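Local coordinates for Adp-heptose LPS heptosyltransferase II (Escherichia coli, PDB 1PSW), which transfers the second heptose from ADP-L-glycero-beta-D-manno-heptose to the heptosyl-Kdo2-lipid A module during synthesis of the lipopolysaccharide core, at residues Glu126-Pro129 / Glu133-Ile136; Glu230-Ala233 / Gln239-Trp242; Val51-Pro56 / Arg77-Asp82; Ile305-Gly310 / Ile328-Gln333; Ser168-Gln173 / Ala255-Ala260. All blocks are in the same frame, centred on the assembly; numbering follows the deposited sequence.

Contact 1 (Glu126-Pro129 / Glu133-Ile136); sequences EAWP and ERYI
Arg134 reaches from its helix to the backbone carbonyl of Trp128, and its NE and one terminal nitrogen both donate to that single oxygen. Arg134 NE lies 2.6 Å from Trp128 O. Arg134 NH2 is a little farther from Trp128 O, at 2.9 Å. The oxygen sits in the guanidinium plane, so the flat group meets it at its edge. NE approaches within the carbonyl plane and NH2 from a tilt of 25°. The chain of Arg134 is extended from CG to NE (chi2 -178°), which carries the charged end from the helix to the loop. On the way Arg134 CG passes 3.6 Å from Trp128 CB. With an alanine at Arg134, Trp128 O would probably lose both of these donors and the loop would be less firmly tied to the helix.

Glu133, the residue before, reaches the indole with CB and the proline ring with OE1. Glu133 CB is 4.2 Å from Trp128 CE3, and the carboxylate plane stands 87° from the indole plane. Glu133 OE1 lies 3.3 Å from Pro129 CD, a van der Waals contact. The main polar partner of OE1 is the backbone N of Leu130, in the link between the segments. Loop 126-129 is thus held to its own following helix.

This lies in the N-terminal half of a GT-B glycosyltransferase, after edge strand 119-121. The ring of Trp128 packs edge-to-face with Trp108, at the end of strand 104-108, and Trp108 NE1 also bonds to Arg134 O. Further along helix 131-137, Tyr135 and Ile136 rest on helix 11-27.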
# COMPACT_ATOMS: atom_id res chain seq x y z
N GLU A 126 -18.89 -11.50 -5.48
CA GLU A 126 -19.98 -10.88 -4.74
C GLU A 126 -19.95 -11.28 -3.27
O GLU A 126 -20.45 -10.54 -2.41
CB GLU A 126 -21.32 -11.26 -5.36
CG GLU A 126 -21.49 -10.76 -6.78
CD GLU A 126 -22.91 -10.93 -7.31
OE1 GLU A 126 -23.40 -12.08 -7.36
OE2 GLU A 126 -23.53 -9.91 -7.68
N ALA A 127 -19.37 -12.43 -2.97
CA ALA A 127 -19.29 -12.92 -1.60
C ALA A 127 -18.10 -12.32 -0.85
O ALA A 127 -18.07 -12.32 0.38
CB ALA A 127 -19.20 -14.44 -1.59
N TRP A 128 -17.13 -11.81 -1.60
CA TRP A 128 -15.92 -11.19 -1.04
C TRP A 128 -15.63 -9.90 -1.81
O TRP A 128 -14.75 -9.87 -2.66
CB TRP A 128 -14.72 -12.13 -1.17
CG TRP A 128 -15.01 -13.51 -0.69
CD1 TRP A 128 -15.53 -14.54 -1.42
CD2 TRP A 128 -14.85 -14.00 0.64
NE1 TRP A 128 -15.71 -15.65 -0.63
CE2 TRP A 128 -15.31 -15.34 0.65
CE3 TRP A 128 -14.39 -13.44 1.83
CZ2 TRP A 128 -15.30 -16.13 1.80
CZ3 TRP A 128 -14.38 -14.22 2.98
CH2 TRP A 128 -14.84 -15.55 2.96
N PRO A 129 -16.37 -8.82 -1.50
CA PRO A 129 -16.22 -7.52 -2.16
C PRO A 129 -14.91 -6.77 -1.92
O PRO A 129 -14.48 -5.99 -2.77
CB PRO A 129 -17.43 -6.74 -1.65
CG PRO A 129 -17.60 -7.28 -0.27
CD PRO A 129 -17.41 -8.76 -0.45
N GLU A 133 -10.61 -8.74 2.60
CA GLU A 133 -11.37 -9.91 3.03
C GLU A 133 -10.86 -11.14 2.28
O GLU A 133 -10.75 -12.22 2.86
CB GLU A 133 -12.86 -9.69 2.77
CG GLU A 133 -13.42 -8.48 3.50
CD GLU A 133 -14.84 -8.14 3.08
OE1 GLU A 133 -15.17 -8.33 1.88
OE2 GLU A 133 -15.62 -7.65 3.92
N ARG A 134 -10.54 -10.99 1.00
CA ARG A 134 -10.05 -12.11 0.22
C ARG A 134 -8.72 -12.66 0.74
O ARG A 134 -8.50 -13.87 0.71
CB ARG A 134 -9.93 -11.74 -1.26
CG ARG A 134 -11.28 -11.38 -1.87
CD ARG A 134 -11.19 -11.05 -3.36
NE ARG A 134 -12.45 -10.49 -3.82
CZ ARG A 134 -12.68 -10.08 -5.07
NH1 ARG A 134 -11.74 -10.19 -6.00
NH2 ARG A 134 -13.86 -9.55 -5.37
N TYR A 135 -7.84 -11.77 1.19
CA TYR A 135 -6.56 -12.22 1.72
C TYR A 135 -6.76 -12.91 3.06
O TYR A 135 -6.23 -14.00 3.30
CB TYR A 135 -5.59 -11.05 1.91
CG TYR A 135 -4.92 -10.58 0.64
CD1 TYR A 135 -4.76 -11.45 -0.45
CD2 TYR A 135 -4.42 -9.29 0.53
CE1 TYR A 135 -4.11 -11.03 -1.60
CE2 TYR A 135 -3.76 -8.87 -0.62
CZ TYR A 135 -3.62 -9.75 -1.69
OH TYR A 135 -2.97 -9.34 -2.83
N ILE A 136 -7.52 -12.27 3.93
CA ILE A 136 -7.80 -12.80 5.26
C ILE A 136 -8.45 -14.18 5.20
O ILE A 136 -8.10 -15.07 5.97
CB ILE A 136 -8.71 -11.83 6.06
CG1 ILE A 136 -7.92 -10.58 6.44
CG2 ILE A 136 -9.28 -12.53 7.28
CD1 ILE A 136 -8.75 -9.48 7.10

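Contact 2 (Glu230-Ala233 / Gln239-Trp242); sequences EILA and QQAW
Leu232 meets Gln240 across the short link between helices 225-232 and 237-240, and these two residues make nearly the whole contact. Before it in segment 230-233, Ile231 is buried against Tyr202 of helix 199-211 and against Pro187.

Leu232 is the working residue. Leu232 CD2 lies 3.8 Å from Gln240 CG and 4.0 Å from Gln240 CB, so one branch rests against the aliphatic base of the glutamine. The two side chains run at a slant to each other. Gln240 is extended beyond CG (chi2 -173°), which takes its amide past the methyl and up to the backbone carbonyl of Leu232. The leucine also touches Cys243 and Asn245, so it lies between Gln240 of the next helix and edge strand 243-245.

Ala233 adds only a marginal touch at the amide end of Gln240.

Helices 225-232 and 237-240 follow each other between the parallel strands 215-218 and 243-245. The contact therefore belongs to a right-handed beta-alpha-beta crossover at the edge of the C-terminal Rossmann-like domain, as expected for the GT-B fold.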
# COMPACT_ATOMS: atom_id res chain seq x y z
N GLU A 230 7.14 18.90 -12.25
CA GLU A 230 6.17 19.73 -12.96
C GLU A 230 5.33 20.49 -11.93
O GLU A 230 4.88 21.61 -12.19
CB GLU A 230 5.28 18.87 -13.87
CG GLU A 230 4.27 19.67 -14.71
CD GLU A 230 3.58 18.86 -15.81
OE1 GLU A 230 3.16 17.71 -15.54
OE2 GLU A 230 3.44 19.38 -16.94
N ILE A 231 5.12 19.89 -10.77
CA ILE A 231 4.36 20.53 -9.69
C ILE A 231 5.19 21.69 -9.13
O ILE A 231 4.68 22.80 -8.96
CB ILE A 231 4.03 19.51 -8.57
CG1 ILE A 231 3.06 18.46 -9.10
CG2 ILE A 231 3.45 20.22 -7.35
CD1 ILE A 231 2.80 17.29 -8.15
N LEU A 232 6.46 21.42 -8.84
CA LEU A 232 7.36 22.44 -8.30
C LEU A 232 7.55 23.62 -9.25
O LEU A 232 7.68 24.77 -8.81
CB LEU A 232 8.73 21.83 -8.01
CG LEU A 232 9.07 21.44 -6.58
CD1 LEU A 232 10.36 20.66 -6.59
CD2 LEU A 232 9.20 22.68 -5.70
N ALA A 233 7.59 23.34 -10.54
CA ALA A 233 7.78 24.37 -11.55
C ALA A 233 6.63 25.37 -11.59
O ALA A 233 6.73 26.41 -12.23
CB ALA A 233 7.97 23.73 -12.92
N GLN A 239 7.90 29.82 -2.51
CA GLN A 239 7.10 28.62 -2.27
C GLN A 239 7.91 27.35 -2.48
O GLN A 239 7.78 26.38 -1.74
CB GLN A 239 5.86 28.61 -3.17
CG GLN A 239 4.99 29.86 -3.02
CD GLN A 239 3.94 29.99 -4.11
OE1 GLN A 239 4.23 29.78 -5.29
NE2 GLN A 239 2.73 30.37 -3.72
N GLN A 240 8.76 27.35 -3.50
CA GLN A 240 9.59 26.17 -3.79
C GLN A 240 10.50 25.81 -2.62
O GLN A 240 10.93 24.66 -2.49
CB GLN A 240 10.43 26.41 -5.04
CG GLN A 240 9.63 26.43 -6.33
CD GLN A 240 10.51 26.49 -7.56
OE1 GLN A 240 10.02 26.46 -8.69
NE2 GLN A 240 11.81 26.59 -7.35
N ALA A 241 10.79 26.79 -1.77
CA ALA A 241 11.64 26.56 -0.61
C ALA A 241 10.92 25.72 0.43
O ALA A 241 11.53 25.18 1.35
CB ALA A 241 12.05 27.90 -0.00
N TRP A 242 9.60 25.60 0.26
CA TRP A 242 8.77 24.84 1.19
C TRP A 242 8.08 23.65 0.52
O TRP A 242 7.06 23.16 1.01
CB TRP A 242 7.73 25.75 1.83
CG TRP A 242 8.32 26.76 2.77
CD1 TRP A 242 8.24 28.12 2.67
CD2 TRP A 242 9.02 26.49 3.98
NE1 TRP A 242 8.85 28.71 3.75
CE2 TRP A 242 9.34 27.73 4.57
CE3 TRP A 242 9.42 25.31 4.64
CZ2 TRP A 242 10.03 27.84 5.78
CZ3 TRP A 242 10.11 25.41 5.84
CH2 TRP A 242 10.41 26.67 6.40

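Contact 3 (Val51-Pro56 / Arg77-Asp82); sequences VNEAIP and REKRYD
This is a side-chain bridge within the N-terminal Rossmann-like domain of a GT-B enzyme. It joins edge strand 51-56 to the turn before the inner strand 83-86. The crossover between them runs through helix 66-75 and passes strands 32-37 and 2-6. Glu53 and Ile55 meet Lys79 and Tyr81. The backbones stay apart, with 11.0 Å between Ile55 CA and Lys79 CA, so the gap is spanned by side chains, mainly Lys79, Glu53 and Tyr81.

A type I turn from Arg77 to Arg80 shapes the second segment. Tyr81 follows it and reaches toward the sheet. Ile55 and the hydroxyl end of Tyr81 approach head-on, and Tyr81 OH lies 3.5 Å from Ile55 CD1. The hydroxyl is also hydrogen-bonded to Asp34 of the adjacent strand 32-37, so its polar need is met beside the methyl. One face of the Tyr81 ring takes Lys79 CB, 3.3 Å above the plane and toward the rim.

Lys79 bends at chi2 (-75°), then runs straight to its ammonium group, roughly perpendicular to Glu53. The salt bridge is long, with Lys79 NZ 3.6 Å from Glu53 OE1. A water joins the same two atoms: it accepts from Lys79 NZ at 2.9 Å and donates to Glu53 OE1 at 3.2 Å.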
# COMPACT_ATOMS: atom_id res chain seq x y z
N VAL A 51 6.31 -10.33 9.77
CA VAL A 51 7.20 -11.00 8.82
C VAL A 51 8.55 -11.38 9.40
O VAL A 51 9.29 -10.54 9.90
CB VAL A 51 7.41 -10.13 7.56
CG1 VAL A 51 8.44 -10.77 6.64
CG2 VAL A 51 6.08 -9.97 6.84
N ASN A 52 8.87 -12.67 9.33
CA ASN A 52 10.13 -13.18 9.86
C ASN A 52 11.29 -12.82 8.95
O ASN A 52 12.27 -12.23 9.40
CB ASN A 52 10.07 -14.70 10.02
CG ASN A 52 11.40 -15.28 10.48
OD1 ASN A 52 11.94 -14.88 11.51
ND2 ASN A 52 11.92 -16.24 9.71
N GLU A 53 11.18 -13.18 7.68
CA GLU A 53 12.25 -12.91 6.73
C GLU A 53 11.74 -12.67 5.31
O GLU A 53 10.72 -13.23 4.90
CB GLU A 53 13.22 -14.09 6.71
CG GLU A 53 14.49 -13.84 5.91
CD GLU A 53 15.30 -15.10 5.71
OE1 GLU A 53 15.59 -15.79 6.72
OE2 GLU A 53 15.66 -15.40 4.55
N ALA A 54 12.46 -11.83 4.57
CA ALA A 54 12.09 -11.53 3.19
C ALA A 54 12.97 -12.34 2.24
O ALA A 54 14.09 -11.94 1.94
CB ALA A 54 12.24 -10.05 2.92
N ILE A 55 12.46 -13.47 1.77
CA ILE A 55 13.20 -14.34 0.85
C ILE A 55 13.58 -13.57 -0.42
O ILE A 55 12.71 -13.17 -1.19
CB ILE A 55 12.35 -15.57 0.45
CG1 ILE A 55 11.87 -16.31 1.70
CG2 ILE A 55 13.17 -16.50 -0.43
CD1 ILE A 55 12.98 -16.75 2.62
N PRO A 56 14.89 -13.37 -0.65
CA PRO A 56 15.38 -12.65 -1.83
C PRO A 56 15.25 -13.46 -3.12
O PRO A 56 15.74 -14.59 -3.21
CB PRO A 56 16.83 -12.37 -1.47
CG PRO A 56 17.21 -13.58 -0.68
CD PRO A 56 16.01 -13.77 0.22
N ARG A 77 13.83 -26.09 0.08
CA ARG A 77 13.46 -27.36 0.69
C ARG A 77 14.03 -27.46 2.09
O ARG A 77 13.39 -28.01 2.99
CB ARG A 77 13.97 -28.52 -0.17
CG ARG A 77 13.17 -28.73 -1.45
CD ARG A 77 13.80 -29.77 -2.34
NE ARG A 77 12.92 -30.13 -3.45
CZ ARG A 77 13.27 -30.90 -4.47
NH1 ARG A 77 14.50 -31.39 -4.54
NH2 ARG A 77 12.39 -31.17 -5.43
N GLU A 78 15.24 -26.93 2.28
CA GLU A 78 15.89 -26.95 3.58
C GLU A 78 15.05 -26.24 4.64
O GLU A 78 15.05 -26.65 5.80
CB GLU A 78 17.27 -26.29 3.47
CG GLU A 78 18.34 -27.20 2.89
CD GLU A 78 19.38 -26.44 2.07
OE1 GLU A 78 19.95 -25.46 2.59
OE2 GLU A 78 19.61 -26.83 0.91
N LYS A 79 14.34 -25.20 4.23
CA LYS A 79 13.49 -24.43 5.14
C LYS A 79 12.39 -25.31 5.73
O LYS A 79 11.90 -25.06 6.82
CB LYS A 79 12.83 -23.26 4.40
CG LYS A 79 13.78 -22.17 3.94
CD LYS A 79 14.24 -21.29 5.09
CE LYS A 79 15.05 -20.10 4.59
NZ LYS A 79 15.51 -19.21 5.69
N ARG A 80 12.01 -26.34 4.98
CA ARG A 80 10.97 -27.26 5.44
C ARG A 80 9.67 -26.51 5.78
O ARG A 80 9.11 -26.68 6.86
CB ARG A 80 11.45 -28.03 6.67
CG ARG A 80 12.74 -28.80 6.46
CD ARG A 80 13.10 -29.61 7.69
NE ARG A 80 12.06 -30.58 8.01
CZ ARG A 80 12.09 -31.42 9.04
NH1 ARG A 80 13.13 -31.42 9.87
NH2 ARG A 80 11.09 -32.27 9.24
N TYR A 81 9.20 -25.69 4.85
CA TYR A 81 7.96 -24.95 5.05
C TYR A 81 6.79 -25.90 5.20
O TYR A 81 6.62 -26.83 4.41
CB TYR A 81 7.71 -24.00 3.88
CG TYR A 81 8.64 -22.81 3.84
CD1 TYR A 81 8.59 -21.83 4.83
CD2 TYR A 81 9.58 -22.68 2.82
CE1 TYR A 81 9.45 -20.73 4.80
CE2 TYR A 81 10.44 -21.59 2.79
CZ TYR A 81 10.37 -20.62 3.78
OH TYR A 81 11.22 -19.55 3.74
N ASP A 82 5.98 -25.65 6.22
CA ASP A 82 4.80 -26.46 6.49
C ASP A 82 3.66 -26.09 5.54
O ASP A 82 2.94 -26.95 5.03
CB ASP A 82 4.34 -26.25 7.93
CG ASP A 82 5.33 -26.77 8.95
OD1 ASP A 82 5.63 -27.98 8.93
OD2 ASP A 82 5.81 -25.97 9.79
O HOH W 1 13.34 -18.05 7.25

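Contact 4 (Ile305-Gly310 / Ile328-Gln333); sequences IRLITG and IDITPQ
Ile330 holds CG1 anti to its own carbonyl carbon (chi1 -69°), and its chain then runs straight on to CD1 (chi2 -178°). This sends the long branch against Ile305 and Leu307. Leu307 has a matching first torsion that turns its isobutyl end to meet it. The contact joins the last strand of the C-terminal Rossmann-like domain, 302-306, to the lead-in of the C-terminal helix 332-347 in this GT-B fold.

The branch of Ile330 touches two residues. Ile330 CG1 lies 3.6 Å from Leu307 CD1, and the tip, Ile330 CD1, is 3.9 Å from Ile305 CG2. Both pairs meet at a slant, so the isoleucine lies across the end of the strand. Val335 of helix 332-347 also packs on it. Cutting Ile330 back to alanine is likely to open a gap beside Ile305 and Leu307 and cost the lead-in its main apolar hold on the strand end.

Asp329 contributes through its near end. Asp329 CB is 3.8 Å from Leu307 CD1, while the carboxylate bonds to Gln325. Thr331 next caps the helix, with OG1 accepting from the backbone N of Arg334. The backbone O of Ile330 receives a bond from Trp197 NE1, which ties this loop to the approach to helix 199-211.

Past the strand, segment 305-310 closes on itself. Arg306 NH2 donates to Gly310 O at 3.0 Å with an almost straight N-H...O angle of 174°. The donor stands above the carbonyl plane of Gly310, while the oxygen lies in the guanidinium plane of Arg306.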
# COMPACT_ATOMS: atom_id res chain seq x y z
N ILE A 305 -13.00 11.61 -1.66
CA ILE A 305 -13.71 12.60 -2.45
C ILE A 305 -13.85 12.06 -3.86
O ILE A 305 -12.86 11.69 -4.50
CB ILE A 305 -12.96 13.94 -2.50
CG1 ILE A 305 -12.77 14.48 -1.08
CG2 ILE A 305 -13.74 14.95 -3.35
CD1 ILE A 305 -12.01 15.78 -1.01
N ARG A 306 -15.09 11.98 -4.34
CA ARG A 306 -15.38 11.50 -5.69
C ARG A 306 -16.66 12.20 -6.12
O ARG A 306 -17.65 12.22 -5.38
CB ARG A 306 -15.58 9.99 -5.73
CG ARG A 306 -15.57 9.44 -7.15
CD ARG A 306 -15.98 7.98 -7.24
NE ARG A 306 -15.84 7.46 -8.60
CZ ARG A 306 -16.44 6.35 -9.05
NH1 ARG A 306 -17.23 5.64 -8.26
NH2 ARG A 306 -16.25 5.96 -10.30
N LEU A 307 -16.65 12.77 -7.32
CA LEU A 307 -17.82 13.50 -7.81
C LEU A 307 -18.76 12.67 -8.68
O LEU A 307 -19.91 13.04 -8.87
CB LEU A 307 -17.35 14.73 -8.59
CG LEU A 307 -16.44 15.68 -7.81
CD1 LEU A 307 -15.99 16.82 -8.71
CD2 LEU A 307 -17.16 16.22 -6.58
N ILE A 308 -18.27 11.55 -9.20
CA ILE A 308 -19.10 10.70 -10.05
C ILE A 308 -19.36 9.33 -9.42
O ILE A 308 -18.83 9.01 -8.36
CB ILE A 308 -18.44 10.49 -11.43
CG1 ILE A 308 -17.07 9.83 -11.28
CG2 ILE A 308 -18.29 11.83 -12.13
CD1 ILE A 308 -16.45 9.41 -12.58
N THR A 309 -20.19 8.53 -10.10
CA THR A 309 -20.54 7.20 -9.63
C THR A 309 -20.12 6.16 -10.66
O THR A 309 -19.79 6.49 -11.79
CB THR A 309 -22.06 7.09 -9.40
OG1 THR A 309 -22.49 8.14 -8.52
CG2 THR A 309 -22.41 5.75 -8.77
N GLY A 310 -20.13 4.89 -10.25
CA GLY A 310 -19.75 3.82 -11.16
C GLY A 310 -18.45 3.17 -10.73
O GLY A 310 -17.41 3.35 -11.36
N ILE A 328 -10.41 16.42 -12.76
CA ILE A 328 -10.15 17.82 -13.10
C ILE A 328 -11.21 18.66 -12.38
O ILE A 328 -10.92 19.76 -11.91
CB ILE A 328 -10.24 18.04 -14.63
CG1 ILE A 328 -9.04 17.38 -15.31
CG2 ILE A 328 -10.30 19.53 -14.94
CD1 ILE A 328 -9.13 17.30 -16.82
N ASP A 329 -12.43 18.14 -12.28
CA ASP A 329 -13.52 18.88 -11.63
C ASP A 329 -13.41 19.00 -10.11
O ASP A 329 -14.17 19.74 -9.49
CB ASP A 329 -14.88 18.28 -12.00
CG ASP A 329 -15.26 18.56 -13.45
OD1 ASP A 329 -14.60 19.42 -14.08
OD2 ASP A 329 -16.22 17.95 -13.96
N ILE A 330 -12.48 18.27 -9.49
CA ILE A 330 -12.30 18.38 -8.05
C ILE A 330 -11.34 19.55 -7.84
O ILE A 330 -10.15 19.46 -8.15
CB ILE A 330 -11.70 17.09 -7.44
CG1 ILE A 330 -12.73 15.96 -7.52
CG2 ILE A 330 -11.29 17.34 -5.99
CD1 ILE A 330 -12.27 14.65 -6.90
N THR A 331 -11.86 20.65 -7.30
CA THR A 331 -11.05 21.86 -7.09
C THR A 331 -10.14 21.81 -5.88
O THR A 331 -10.43 21.14 -4.89
CB THR A 331 -11.95 23.11 -6.95
OG1 THR A 331 -12.60 23.08 -5.67
CG2 THR A 331 -13.00 23.14 -8.05
N PRO A 332 -9.00 22.51 -5.94
CA PRO A 332 -8.05 22.54 -4.83
C PRO A 332 -8.74 23.10 -3.58
O PRO A 332 -8.39 22.73 -2.46
CB PRO A 332 -6.96 23.48 -5.34
CG PRO A 332 -6.95 23.17 -6.81
CD PRO A 332 -8.42 23.16 -7.13
N GLN A 333 -9.71 23.98 -3.77
CA GLN A 333 -10.43 24.57 -2.64
C GLN A 333 -11.27 23.52 -1.92
O GLN A 333 -11.35 23.51 -0.70
CB GLN A 333 -11.33 25.72 -3.11
CG GLN A 333 -11.98 26.48 -1.97
CD GLN A 333 -10.97 27.01 -0.96
OE1 GLN A 333 -10.05 27.75 -1.31
NE2 GLN A 333 -11.14 26.63 0.30

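Contact 5 (Ser168-Gln173 / Ala255-Ala260); sequences SYTCNQ and AVILIA
Thr170 sets its two branches against two neighbours on helix 252-260. Its methyl meets Leu258, with Thr170 CG2 3.7 Å from Leu258 CG. Its hydroxyl side meets Ile257, with Thr170 OG1 3.5 Å from Ile257 CG2. This is helix-on-helix packing within the C-terminal Rossmann-like domain of the GT-B fold. The axes of helices 168-173 and 255-260 pass 9.3 Å apart at a signed angle of -105°, so the helices cross steeply.

The torsions explain the split. OG1 of Thr170 stands beside its backbone N (chi1 -56°), and this leaves CG2 to turn to the leucine. OG1 also hydrogen-bonds to the backbone carbonyl of Glu166, one helical turn earlier. The buried hydroxyl thus has a partner in its own helix and can lie against the apolar isoleucine.

Ile257 points at helix 164-173 and runs roughly perpendicular to Thr170. Two methyls of Ile257, CG2 and CD1, lie against the same side of Thr170 OG1, with Ile257 CD1 3.7 Å from it. Leu258 leaves its backbone more to one side, but its end swings in.

Leu258 also packs on Phe219 and Leu246, in the loops after strands 215-218 and 243-245. Val256 and Ile259 turn to helix 271-278. Helix 252-260 thus packs on helix 164-173 as well as on helix 271-278 and those two loops.

The CD2 methyl of Leu258 is shared between two residues: it lies 3.8 Å from Thr170 CG2 and 4.0 Å from the sulfur of Cys171, SG.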
# COMPACT_ATOMS: atom_id res chain seq x y z
N SER A 168 12.48 11.58 13.31
CA SER A 168 13.47 12.64 13.50
C SER A 168 14.70 12.49 12.59
O SER A 168 15.05 13.41 11.84
CB SER A 168 13.90 12.68 14.97
OG SER A 168 14.66 13.84 15.23
N TYR A 169 15.35 11.33 12.65
CA TYR A 169 16.52 11.10 11.82
C TYR A 169 16.23 11.14 10.33
O TYR A 169 16.94 11.76 9.55
CB TYR A 169 17.18 9.75 12.13
CG TYR A 169 18.22 9.40 11.10
CD1 TYR A 169 19.36 10.20 10.94
CD2 TYR A 169 18.02 8.36 10.19
CE1 TYR A 169 20.25 9.98 9.90
CE2 TYR A 169 18.92 8.13 9.14
CZ TYR A 169 20.03 8.95 9.00
OH TYR A 169 20.92 8.78 7.96
N THR A 170 15.17 10.44 9.92
CA THR A 170 14.81 10.36 8.52
C THR A 170 14.49 11.74 7.94
O THR A 170 14.81 12.01 6.78
CB THR A 170 13.65 9.35 8.32
OG1 THR A 170 14.05 8.08 8.86
CG2 THR A 170 13.35 9.16 6.86
N CYS A 171 13.87 12.62 8.73
CA CYS A 171 13.59 13.96 8.23
C CYS A 171 14.92 14.67 7.95
O CYS A 171 15.04 15.39 6.96
CB CYS A 171 12.76 14.76 9.23
SG CYS A 171 10.99 14.35 9.12
N ASN A 172 15.92 14.48 8.81
CA ASN A 172 17.22 15.10 8.57
C ASN A 172 17.93 14.43 7.39
O ASN A 172 18.63 15.08 6.63
CB ASN A 172 18.13 15.03 9.81
CG ASN A 172 17.69 15.97 10.93
OD1 ASN A 172 17.27 17.10 10.68
ND2 ASN A 172 17.81 15.50 12.16
N GLN A 173 17.75 13.12 7.26
CA GLN A 173 18.37 12.36 6.17
C GLN A 173 17.92 12.90 4.82
O GLN A 173 18.64 12.81 3.83
CB GLN A 173 17.99 10.89 6.32
CG GLN A 173 18.40 9.94 5.21
CD GLN A 173 18.16 8.51 5.65
OE1 GLN A 173 17.04 8.13 6.00
NE2 GLN A 173 19.21 7.70 5.62
N ALA A 255 10.01 5.93 3.04
CA ALA A 255 8.74 6.55 2.68
C ALA A 255 7.72 6.37 3.80
O ALA A 255 6.99 7.30 4.15
CB ALA A 255 8.20 5.94 1.38
N VAL A 256 7.68 5.16 4.37
CA VAL A 256 6.76 4.86 5.46
C VAL A 256 7.00 5.81 6.63
O VAL A 256 6.07 6.37 7.20
CB VAL A 256 6.95 3.42 5.97
CG1 VAL A 256 6.24 3.25 7.29
CG2 VAL A 256 6.40 2.43 4.93
N ILE A 257 8.27 5.97 7.00
CA ILE A 257 8.65 6.84 8.10
C ILE A 257 8.25 8.29 7.84
O ILE A 257 7.62 8.92 8.68
CB ILE A 257 10.19 6.76 8.35
CG1 ILE A 257 10.56 5.35 8.83
CG2 ILE A 257 10.60 7.81 9.38
CD1 ILE A 257 12.05 5.02 8.73
N LEU A 258 8.59 8.81 6.66
CA LEU A 258 8.26 10.20 6.32
C LEU A 258 6.76 10.47 6.26
O LEU A 258 6.29 11.54 6.67
CB LEU A 258 8.93 10.59 5.00
CG LEU A 258 10.46 10.70 5.08
CD1 LEU A 258 11.06 10.92 3.70
CD2 LEU A 258 10.85 11.83 6.02
N ILE A 259 6.01 9.52 5.71
CA ILE A 259 4.57 9.66 5.65
C ILE A 259 4.03 9.75 7.09
O ILE A 259 3.16 10.57 7.40
CB ILE A 259 3.93 8.46 4.89
CG1 ILE A 259 4.21 8.63 3.39
CG2 ILE A 259 2.41 8.39 5.15
CD1 ILE A 259 3.83 7.44 2.53
N ALA A 260 4.57 8.92 7.98
CA ALA A 260 4.15 8.92 9.37
C ALA A 260 4.41 10.29 10.01
O ALA A 260 3.68 10.72 10.90
CB ALA A 260 4.90 7.83 10.14

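In the fold
From the N terminus, contact 3 comes first. It closes a loop of 20 residues through helix 66-75, starting from one edge of the N-terminal sheet. Contact 1 follows at the other end of that sheet, beyond strand 119-121, closing only three residues. The chain then enters the second sheet's domain. Contact 5 closes the longest loop, 81 residues, by bringing helix 252-260 back to helix 164-173. Contact 2 is nested inside it and closes five residues beside edge strand 243-245. Contact 4 comes last and closes seventeen, at the opposite edge strand, 302-306. No contacts cross, and none touch. Contacts 2 and 3 lie about 45 Å apart between centres.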